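Local coordinates for NTD biosynthesis operon protein NtdA (Bacillus subtilis subsp. subtilis, PDB 4K2M), which works as a homodimer that catalyses the reversible, pyridoxal phosphate-dependent transfer of an amino group from glutamate to 3-oxo-glucose 6-phosphate, giving kanosamine 6-phosphate, at residues A130-L135 against V160-G165; I272-H277 against I289-N294. All coordinates share one frame; numbering follows the deposited sequence. Where two conformers were deposited one is given.

Interaction 1 (A130-L135 against V160-G165)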
ATOM      1  N   ALA A 130      -6.179   2.610  -7.481  1.00 13.51           N
ATOM      2  CA  ALA A 130      -7.407   2.225  -8.157  1.00  9.93           C
ATOM      3  C   ALA A 130      -7.593   3.022  -9.460  1.00 13.53           C
ATOM      4  O   ALA A 130      -7.945   2.464 -10.507  1.00 13.37           O
ATOM      5  CB  ALA A 130      -8.610   2.427  -7.227  1.00 12.73           C
ATOM      6  N   ILE A 131      -7.359   4.330  -9.412  1.00 13.44           N
ATOM      7  CA  ILE A 131      -7.517   5.135 -10.622  1.00 11.95           C
ATOM      8  C   ILE A 131      -6.459   4.759 -11.654  1.00 14.28           C
ATOM      9  O   ILE A 131      -6.757   4.601 -12.842  1.00 14.14           O
ATOM     10  CB  ILE A 131      -7.449   6.638 -10.299  1.00 11.09           C
ATOM     11  CG1 ILE A 131      -8.563   7.001  -9.310  1.00 14.70           C
ATOM     12  CG2 ILE A 131      -7.554   7.463 -11.613  1.00 12.85           C
ATOM     13  CD1 ILE A 131      -8.362   8.363  -8.637  1.00 16.83           C
ATOM     14  N   MET A 132      -5.215   4.616 -11.204  1.00 12.86           N
ATOM     15  CA  MET A 132      -4.123   4.290 -12.107  1.00 12.64           C
ATOM     16  C   MET A 132      -4.336   2.947 -12.793  1.00 11.34           C
ATOM     17  O   MET A 132      -4.212   2.828 -14.018  1.00 14.45           O
ATOM     18  CB  MET A 132      -2.794   4.284 -11.341  1.00 15.08           C
ATOM     19  CG  MET A 132      -1.601   4.144 -12.225  1.00 19.88           C
ATOM     20  SD  MET A 132      -0.128   4.114 -11.186  1.00 27.11           S
ATOM     21  CE  MET A 132      -0.397   2.600 -10.265  1.00 30.71           C
ATOM     22  N   ILE A 133      -4.680   1.933 -12.011  1.00 13.32           N
ATOM     23  CA  ILE A 133      -4.956   0.624 -12.574  1.00 13.86           C
ATOM     24  C   ILE A 133      -6.175   0.651 -13.500  1.00 13.39           C
ATOM     25  O   ILE A 133      -6.153   0.057 -14.590  1.00 14.60           O
ATOM     26  CB  ILE A 133      -5.139  -0.405 -11.448  1.00 14.01           C
ATOM     27  CG1 ILE A 133      -3.776  -0.673 -10.800  1.00 19.70           C
ATOM     28  CG2 ILE A 133      -5.683  -1.705 -11.989  1.00 14.61           C
ATOM     29  CD1 ILE A 133      -3.899  -1.305  -9.406  1.00 23.08           C
ATOM     30  N   GLY A 134      -7.229   1.353 -13.093  1.00 15.48           N
ATOM     31  CA  GLY A 134      -8.428   1.414 -13.917  1.00 13.26           C
ATOM     32  C   GLY A 134      -8.143   2.023 -15.285  1.00 12.62           C
ATOM     33  O   GLY A 134      -8.605   1.527 -16.311  1.00 14.07           O
ATOM     34  N   LEU A 135      -7.373   3.107 -15.306  1.00 12.31           N
ATOM     35  CA  LEU A 135      -6.989   3.731 -16.578  1.00 16.17           C
ATOM     36  C   LEU A 135      -6.229   2.754 -17.467  1.00 15.52           C
ATOM     37  O   LEU A 135      -6.523   2.602 -18.658  1.00 16.17           O
ATOM     38  CB  LEU A 135      -6.152   4.991 -16.329  1.00 13.70           C
ATOM     39  CG  LEU A 135      -6.922   6.213 -15.818  1.00 15.01           C
ATOM     40  CD1 LEU A 135      -5.974   7.290 -15.289  1.00 17.71           C
ATOM     41  CD2 LEU A 135      -7.775   6.775 -16.931  1.00 17.00           C
ATOM     42  N   VAL A 160      -3.362   9.800 -13.391  1.00 11.01           N
ATOM     43  CA  VAL A 160      -3.328   9.964 -14.838  1.00 12.14           C
ATOM     44  C   VAL A 160      -1.888  10.076 -15.334  1.00 15.69           C
ATOM     45  O   VAL A 160      -1.473   9.357 -16.251  1.00 15.68           O
ATOM     46  CB  VAL A 160      -4.108  11.203 -15.275  1.00 11.38           C
ATOM     47  CG1 VAL A 160      -4.020  11.364 -16.789  1.00 18.94           C
ATOM     48  CG2 VAL A 160      -5.578  11.078 -14.869  1.00 12.80           C
ATOM     49  N   LEU A 161      -1.123  10.974 -14.724  1.00 12.95           N
ATOM     50  CA  LEU A 161       0.253  11.213 -15.154  1.00 12.98           C
ATOM     51  C   LEU A 161       1.142   9.985 -14.971  1.00 22.68           C
ATOM     52  O   LEU A 161       1.996   9.697 -15.821  1.00 18.43           O
ATOM     53  CB  LEU A 161       0.836  12.416 -14.405  1.00 16.02           C
ATOM     54  CG  LEU A 161       0.207  13.747 -14.797  1.00 14.93           C
ATOM     55  CD1 LEU A 161       0.566  14.831 -13.783  1.00 17.88           C
ATOM     56  CD2 LEU A 161       0.655  14.169 -16.203  1.00 17.41           C
ATOM     57  N   ALA A 162       0.952   9.266 -13.868  1.00 15.97           N
ATOM     58  CA  ALA A 162       1.750   8.068 -13.586  1.00 19.39           C
ATOM     59  C   ALA A 162       1.453   6.976 -14.604  1.00 27.60           C
ATOM     60  O   ALA A 162       2.324   6.168 -14.928  1.00 26.61           O
ATOM     61  CB  ALA A 162       1.455   7.547 -12.177  1.00 18.08           C
ATOM     62  N   SER A 163       0.221   6.937 -15.103  0.53 24.40           N
ATOM     63  CA  SER A 163      -0.164   5.921 -16.083  0.53 24.10           C
ATOM     64  C   SER A 163       0.303   6.292 -17.489  0.53 22.26           C
ATOM     65  O   SER A 163       0.200   5.486 -18.414  0.53 27.93           O
ATOM     66  CB  SER A 163      -1.677   5.694 -16.082  0.53 27.60           C
ATOM     67  OG  SER A 163      -2.367   6.709 -16.802  0.53 21.13           O
ATOM     68  N   GLY A 164       0.810   7.514 -17.650  1.00 26.53           N
ATOM     69  CA  GLY A 164       1.309   7.969 -18.945  1.00 24.69           C
ATOM     70  C   GLY A 164       0.323   8.864 -19.700  1.00 27.09           C
ATOM     71  O   GLY A 164       0.585   9.311 -20.832  1.00 25.36           O
ATOM     72  N   GLY A 165      -0.813   9.141 -19.068  1.00 17.29           N
ATOM     73  CA  GLY A 165      -1.873   9.915 -19.705  1.00 17.46           C
ATOM     74  C   GLY A 165      -1.636  11.408 -19.587  1.00 16.29           C
ATOM     75  O   GLY A 165      -0.722  11.850 -18.878  1.00 16.18           O
TER
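Leu135 and Val160, both buried, make the sheet-facing half of this helix-to-helix contact. Leu135 CG stands anti to the carbonyl carbon (chi1 -74°), and its CD1 methyl lies 3.8 Å from Val160 CA and equally near Val160 CG2, the two side chains crossing obliquely. Ile222 of strand 220-224 touches Leu135, and Leu196 and Pro167 touch Val160. Helices 127-137 and 154-163 both belong to the large PLP-binding domain of the aspartate aminotransferase fold; their backbones come nearest at Met132 and Ser163, with CA atoms 5.8 Å apart. In the conformer given, Ser163 OG donates a 2.8 Å bond to Val160 O, on a lone pair in the carbonyl plane, and lies against Leu135 CD1 without a hydrogen bond crossing the contact. Val160 O also accepts from Gly165 N at the Schellman motif ending the helix, where Gly164 has positive phi. The other half has partly exposed Ala162 and Ser163. Met132, CG anti to the backbone N and the chain bent at chi3 (64°), brings SD within 3.9 Å of Ala162 CB, while its CG reaches Ser163 CB at only 4.2 Å. Phe293 of the same chain touches Met132, and Phe293 of the second subunit packs on Ala162.

Interaction 2 (I272-H277 against I289-N294). With O1G (3-deoxy-3-[(E)-({3-hydroxy-2-methyl-5-[(phosphonooxy)methyl]pyridin-4-yl}methylidene)amino]-6-O-phosphono-alpha-D-gluco pyranose), chain I.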
ATOM      1  N   ILE A 272      -7.318  -6.976 -12.291  1.00 11.79           N
ATOM      2  CA  ILE A 272      -6.632  -7.913 -11.409  1.00 12.76           C
ATOM      3  C   ILE A 272      -5.199  -8.119 -11.879  1.00 14.87           C
ATOM      4  O   ILE A 272      -4.276  -8.159 -11.059  1.00 14.08           O
ATOM      5  CB  ILE A 272      -7.367  -9.261 -11.324  1.00 16.42           C
ATOM      6  CG1 ILE A 272      -8.748  -9.061 -10.689  1.00 15.82           C
ATOM      7  CG2 ILE A 272      -6.559 -10.261 -10.509  1.00 22.55           C
ATOM      8  CD1 ILE A 272      -9.655 -10.283 -10.787  1.00 19.22           C
ATOM      9  N   GLN A 273      -5.002  -8.245 -13.190  1.00 14.66           N
ATOM     10  CA  GLN A 273      -3.653  -8.451 -13.724  1.00 15.81           C
ATOM     11  C   GLN A 273      -2.751  -7.256 -13.425  1.00 13.53           C
ATOM     12  O   GLN A 273      -1.641  -7.425 -12.937  1.00 14.84           O
ATOM     13  CB  GLN A 273      -3.695  -8.751 -15.239  1.00 13.38           C
ATOM     14  CG  GLN A 273      -4.466 -10.021 -15.560  1.00 18.21           C
ATOM     15  CD  GLN A 273      -4.846 -10.125 -17.025  1.00 19.82           C
ATOM     16  OE1 GLN A 273      -4.694  -9.168 -17.795  1.00 18.24           O
ATOM     17  NE2 GLN A 273      -5.338 -11.295 -17.420  1.00 17.56           N
ATOM     18  N   PHE A 274      -3.244  -6.047 -13.662  1.00 13.68           N
ATOM     19  CA  PHE A 274      -2.456  -4.852 -13.358  1.00 16.72           C
ATOM     20  C   PHE A 274      -2.207  -4.660 -11.854  1.00 18.41           C
ATOM     21  O   PHE A 274      -1.180  -4.103 -11.461  1.00 18.75           O
ATOM     22  CB  PHE A 274      -3.126  -3.597 -13.929  1.00 14.19           C
ATOM     23  CG  PHE A 274      -2.713  -3.279 -15.333  1.00 19.54           C
ATOM     24  CD1 PHE A 274      -1.430  -2.831 -15.601  1.00 17.11           C
ATOM     25  CD2 PHE A 274      -3.609  -3.418 -16.381  1.00 17.19           C
ATOM     26  CE1 PHE A 274      -1.038  -2.523 -16.897  1.00 18.18           C
ATOM     27  CE2 PHE A 274      -3.228  -3.117 -17.690  1.00 15.17           C
ATOM     28  CZ  PHE A 274      -1.947  -2.665 -17.944  1.00 15.37           C
ATOM     29  N   SER A 275      -3.139  -5.126 -11.026  1.00 12.91           N
ATOM     30  CA  SER A 275      -3.050  -4.943  -9.571  1.00 15.36           C
ATOM     31  C   SER A 275      -2.030  -5.885  -8.951  1.00 16.04           C
ATOM     32  O   SER A 275      -1.589  -5.705  -7.799  1.00 14.43           O
ATOM     33  CB  SER A 275      -4.411  -5.206  -8.931  1.00 13.22           C
ATOM     34  OG  SER A 275      -4.639  -6.612  -8.820  1.00 17.39           O
ATOM     35  N   TYR A 276      -1.676  -6.928  -9.692  1.00 15.03           N
ATOM     36  CA  TYR A 276      -0.769  -7.922  -9.142  1.00 12.66           C
ATOM     37  C   TYR A 276       0.241  -8.446 -10.165  1.00 15.92           C
ATOM     38  O   TYR A 276       0.123  -9.576 -10.657  1.00 13.99           O
ATOM     39  CB  TYR A 276      -1.558  -9.055  -8.473  1.00 14.31           C
ATOM     40  CG  TYR A 276      -0.739  -9.897  -7.529  1.00 18.55           C
ATOM     41  CD1 TYR A 276      -0.121  -9.330  -6.421  1.00 19.89           C
ATOM     42  CD2 TYR A 276      -0.601 -11.269  -7.730  1.00 17.76           C
ATOM     43  CE1 TYR A 276       0.634 -10.110  -5.539  1.00 22.20           C
ATOM     44  CE2 TYR A 276       0.143 -12.055  -6.863  1.00 23.27           C
ATOM     45  CZ  TYR A 276       0.752 -11.464  -5.766  1.00 28.81           C
ATOM     46  OH  TYR A 276       1.484 -12.226  -4.893  1.00 31.87           O
ATOM     47  N   HIS A 277       1.210  -7.587 -10.480  1.00 13.56           N
ATOM     48  CA  HIS A 277       2.442  -7.962 -11.193  1.00 10.48           C
ATOM     49  C   HIS A 277       2.269  -8.398 -12.641  1.00 12.95           C
ATOM     50  O   HIS A 277       3.231  -8.831 -13.288  1.00 14.73           O
ATOM     51  CB  HIS A 277       3.225  -9.017 -10.398  1.00 14.37           C
ATOM     52  CG  HIS A 277       3.795  -8.493  -9.115  1.00 14.57           C
ATOM     53  ND1 HIS A 277       4.704  -7.453  -9.081  1.00 15.81           N
ATOM     54  CD2 HIS A 277       3.578  -8.847  -7.824  1.00 16.64           C
ATOM     55  CE1 HIS A 277       5.017  -7.188  -7.824  1.00 19.49           C
ATOM     56  NE2 HIS A 277       4.356  -8.025  -7.043  1.00 15.19           N
ATOM     57  N   ILE A 289       0.516 -10.066 -19.047  1.00 14.99           N
ATOM     58  CA  ILE A 289       0.655  -8.731 -19.628  1.00 13.38           C
ATOM     59  C   ILE A 289       2.060  -8.200 -19.367  1.00 16.27           C
ATOM     60  O   ILE A 289       2.782  -8.763 -18.543  1.00 15.27           O
ATOM     61  CB  ILE A 289      -0.418  -7.747 -19.131  1.00 15.04           C
ATOM     62  CG1 ILE A 289      -0.369  -7.609 -17.603  1.00 14.29           C
ATOM     63  CG2 ILE A 289      -1.814  -8.196 -19.594  1.00 17.12           C
ATOM     64  CD1 ILE A 289      -1.238  -6.489 -17.062  1.00 14.73           C
ATOM     65  N   ASN A 290       2.439  -7.118 -20.048  1.00 16.89           N
ATOM     66  CA  ASN A 290       3.829  -6.655 -20.015  1.00 15.85           C
ATOM     67  C   ASN A 290       4.344  -6.409 -18.599  1.00 14.69           C
ATOM     68  O   ASN A 290       5.462  -6.792 -18.262  1.00 17.82           O
ATOM     69  CB  ASN A 290       4.005  -5.397 -20.856  1.00 16.91           C
ATOM     70  CG  ASN A 290       3.838  -5.671 -22.341  1.00 20.38           C
ATOM     71  OD1 ASN A 290       3.859  -6.829 -22.768  1.00 17.07           O
ATOM     72  ND2 ASN A 290       3.650  -4.617 -23.126  1.00 22.26           N
ATOM     73  N   PHE A 291       3.519  -5.770 -17.775  1.00 16.02           N
ATOM     74  CA  PHE A 291       3.877  -5.552 -16.380  1.00 11.61           C
ATOM     75  C   PHE A 291       2.648  -5.279 -15.536  1.00 11.52           C
ATOM     76  O   PHE A 291       1.564  -5.016 -16.052  1.00 14.91           O
ATOM     77  CB  PHE A 291       4.832  -4.361 -16.262  1.00 14.78           C
ATOM     78  CG  PHE A 291       4.183  -3.034 -16.516  1.00 17.30           C
ATOM     79  CD1 PHE A 291       3.663  -2.280 -15.468  1.00 22.27           C
ATOM     80  CD2 PHE A 291       4.106  -2.529 -17.807  1.00 21.36           C
ATOM     81  CE1 PHE A 291       3.056  -1.047 -15.713  1.00 22.31           C
ATOM     82  CE2 PHE A 291       3.513  -1.305 -18.056  1.00 27.07           C
ATOM     83  CZ  PHE A 291       2.983  -0.564 -17.005  1.00 28.02           C
ATOM     84  N   GLY A 292       2.832  -5.303 -14.225  1.00 12.65           N
ATOM     85  CA  GLY A 292       1.766  -4.922 -13.321  1.00 13.76           C
ATOM     86  C   GLY A 292       2.382  -4.331 -12.079  1.00 17.74           C
ATOM     87  O   GLY A 292       3.600  -4.195 -11.997  1.00 13.64           O
ATOM     88  N   PHE A 293       1.543  -3.971 -11.114  1.00 12.56           N
ATOM     89  CA  PHE A 293       2.019  -3.354  -9.880  1.00 16.94           C
ATOM     90  C   PHE A 293       1.857  -4.297  -8.715  1.00 15.67           C
ATOM     91  O   PHE A 293       1.325  -5.394  -8.865  1.00 15.96           O
ATOM     92  CB  PHE A 293       1.215  -2.087  -9.595  1.00 16.05           C
ATOM     93  CG  PHE A 293       1.273  -1.083 -10.701  1.00 16.97           C
ATOM     94  CD1 PHE A 293       2.282  -0.129 -10.734  1.00 17.45           C
ATOM     95  CD2 PHE A 293       0.320  -1.090 -11.710  1.00 23.09           C
ATOM     96  CE1 PHE A 293       2.341   0.809 -11.758  1.00 26.02           C
ATOM     97  CE2 PHE A 293       0.379  -0.163 -12.738  1.00 26.92           C
ATOM     98  CZ  PHE A 293       1.388   0.787 -12.760  1.00 26.75           C
ATOM     99  N   ASN A 294       2.328  -3.879  -7.544  1.00 12.19           N
ATOM    100  CA  ASN A 294       2.036  -4.611  -6.322  1.00 14.05           C
ATOM    101  C   ASN A 294       0.995  -3.823  -5.553  1.00 14.81           C
ATOM    102  O   ASN A 294       1.314  -3.161  -4.556  1.00 16.86           O
ATOM    103  CB  ASN A 294       3.299  -4.768  -5.476  1.00 13.99           C
ATOM    104  CG  ASN A 294       3.091  -5.674  -4.273  1.00 15.53           C
ATOM    105  OD1 ASN A 294       2.056  -6.338  -4.149  1.00 17.02           O
ATOM    106  ND2 ASN A 294       4.083  -5.708  -3.370  1.00 16.50           N
TER
HETATM  107  P   O1G I 501       7.374  -6.444  -2.334  1.00 17.62           P
HETATM  108  C3A O1G I 501      11.658  -9.944  -4.081  1.00 22.87           C
HETATM  109  O3  O1G I 501      11.719 -11.219  -3.622  1.00 28.07           O
HETATM  110  C1  O1G I 501       6.960 -14.068  -3.144  1.00 28.66           C
HETATM  111  N1' O1G I 501      12.623  -8.083  -5.164  1.00 17.71           N
HETATM  112  C2  O1G I 501       8.175 -13.184  -3.435  1.00 30.17           C
HETATM  113  O2  O1G I 501       9.351 -14.006  -3.117  1.00 25.15           O
HETATM  114  C9A O1G I 501      12.736  -9.351  -4.733  1.00 20.65           C
HETATM  115  C2A O1G I 501      14.043 -10.097  -4.967  1.00 20.42           C
HETATM  116  C3  O1G I 501       8.186 -11.901  -2.594  1.00 25.80           C
HETATM  117  N3' O1G I 501       9.253 -11.106  -3.218  1.00 22.00           N
HETATM  118  O1  O1G I 501       7.049 -14.599  -1.819  1.00 38.14           O
HETATM  119  C4  O1G I 501       6.811 -11.193  -2.600  1.00 24.34           C
HETATM  120  O4  O1G I 501       6.952 -10.334  -1.449  1.00 21.18           O
HETATM  121  C4A O1G I 501      10.483  -9.226  -3.876  1.00 17.57           C
HETATM  122  C4B O1G I 501       9.320  -9.828  -3.203  1.00 21.71           C
HETATM  123  C5  O1G I 501       5.738 -12.225  -2.258  1.00 20.26           C
HETATM  124  O5  O1G I 501       5.737 -13.305  -3.207  1.00 26.17           O
HETATM  125  C5A O1G I 501      10.401  -7.919  -4.327  1.00 19.70           C
HETATM  126  C5T O1G I 501       9.190  -6.987  -4.196  1.00 20.83           C
HETATM  127  C6  O1G I 501       4.332 -11.702  -2.355  1.00 24.56           C
HETATM  128  C6A O1G I 501      11.493  -7.362  -4.972  1.00 19.46           C
HETATM  129  OP1 O1G I 501       6.790  -5.458  -3.317  1.00 13.22           O
HETATM  130  OP2 O1G I 501       7.537  -5.849  -0.967  1.00 18.30           O
HETATM  131  OP3 O1G I 501       6.577  -7.767  -2.355  1.00 19.31           O
HETATM  132  OP4 O1G I 501       8.913  -6.786  -2.779  1.00 18.90           O
HETATM  133  O6  O1G I 501       3.315 -12.555  -1.971  1.00 25.81           O
HETATM  134  P'  O1G I 501       1.970 -11.942  -1.332  1.00 25.78           P
HETATM  135  OP6 O1G I 501       2.421 -11.068  -0.173  1.00 24.45           O
HETATM  136  OP7 O1G I 501       1.269 -11.187  -2.444  1.00 25.71           O
HETATM  137  OP8 O1G I 501       1.225 -13.192  -0.875  1.00 24.34           O
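Ile289 CD1 sits squarely over the centre of the Phe274 ring, 3.7 Å from its centroid and 1° off the normal, a CH-pi contact in which the two side chains cross at about a right angle. CG1 of Ile289 occupies the crowded position between backbone N and carbonyl carbon (chi1 59°), while its CG2 lies against Gln273 OE1. Phe293 CE2 approaches Phe274 CD1 more loosely, at 4.3 Å. Next outward, two backbone bonds join the last turn of helix 265-275 and the residues just after it to the loop. Phe293 N gives a nearly straight 2.7 Å bond to Phe274 O from above the carbonyl plane. His277 N returns a more bent one, also 2.7 Å, to Phe293 O on an in-plane lone pair. Gly292 passes with its N 3.5 Å from His277 C and its CA against Phe274 O. His277 and Asn294 run side by side, NE2 3.8 Å from Asn294 CB. At the polar edge, Tyr276 OH donates to the sugar phosphate oxygen OP7 of O1G (2.7 Å), and Asn294 ND2 to the cofactor phosphate oxygen OP1 (2.7 Å). Ser244 and Gln227 of the second subunit also bind this ligand, forming the composite dimer-interface active site characteristic of fold-type I aminotransferases.

In the fold
Both contacts are largely buried, and they share a boundary on helix 127-137: Met132 CE packs 3.6 Å from Phe293 CZ, and Ile133 CG2 lies 3.7 Å from Phe274 CB. Interaction 1 sits against the central sheet, its centre about 19 Å from the centre of the chain; interaction 2 lies further out, its centre about 26 Å from the chain centre, at the subunit interface and lining the ligand pocket. The first joins two helices by apolar packing, with no hydrogen bond crossing it; the second joins a helix end to an irregular loop, adding backbone bonds and ligand-binding polar groups. The second subunit touches both: in interaction 2 its Asn158 donates ND2 to His277 O and also packs on Phe291.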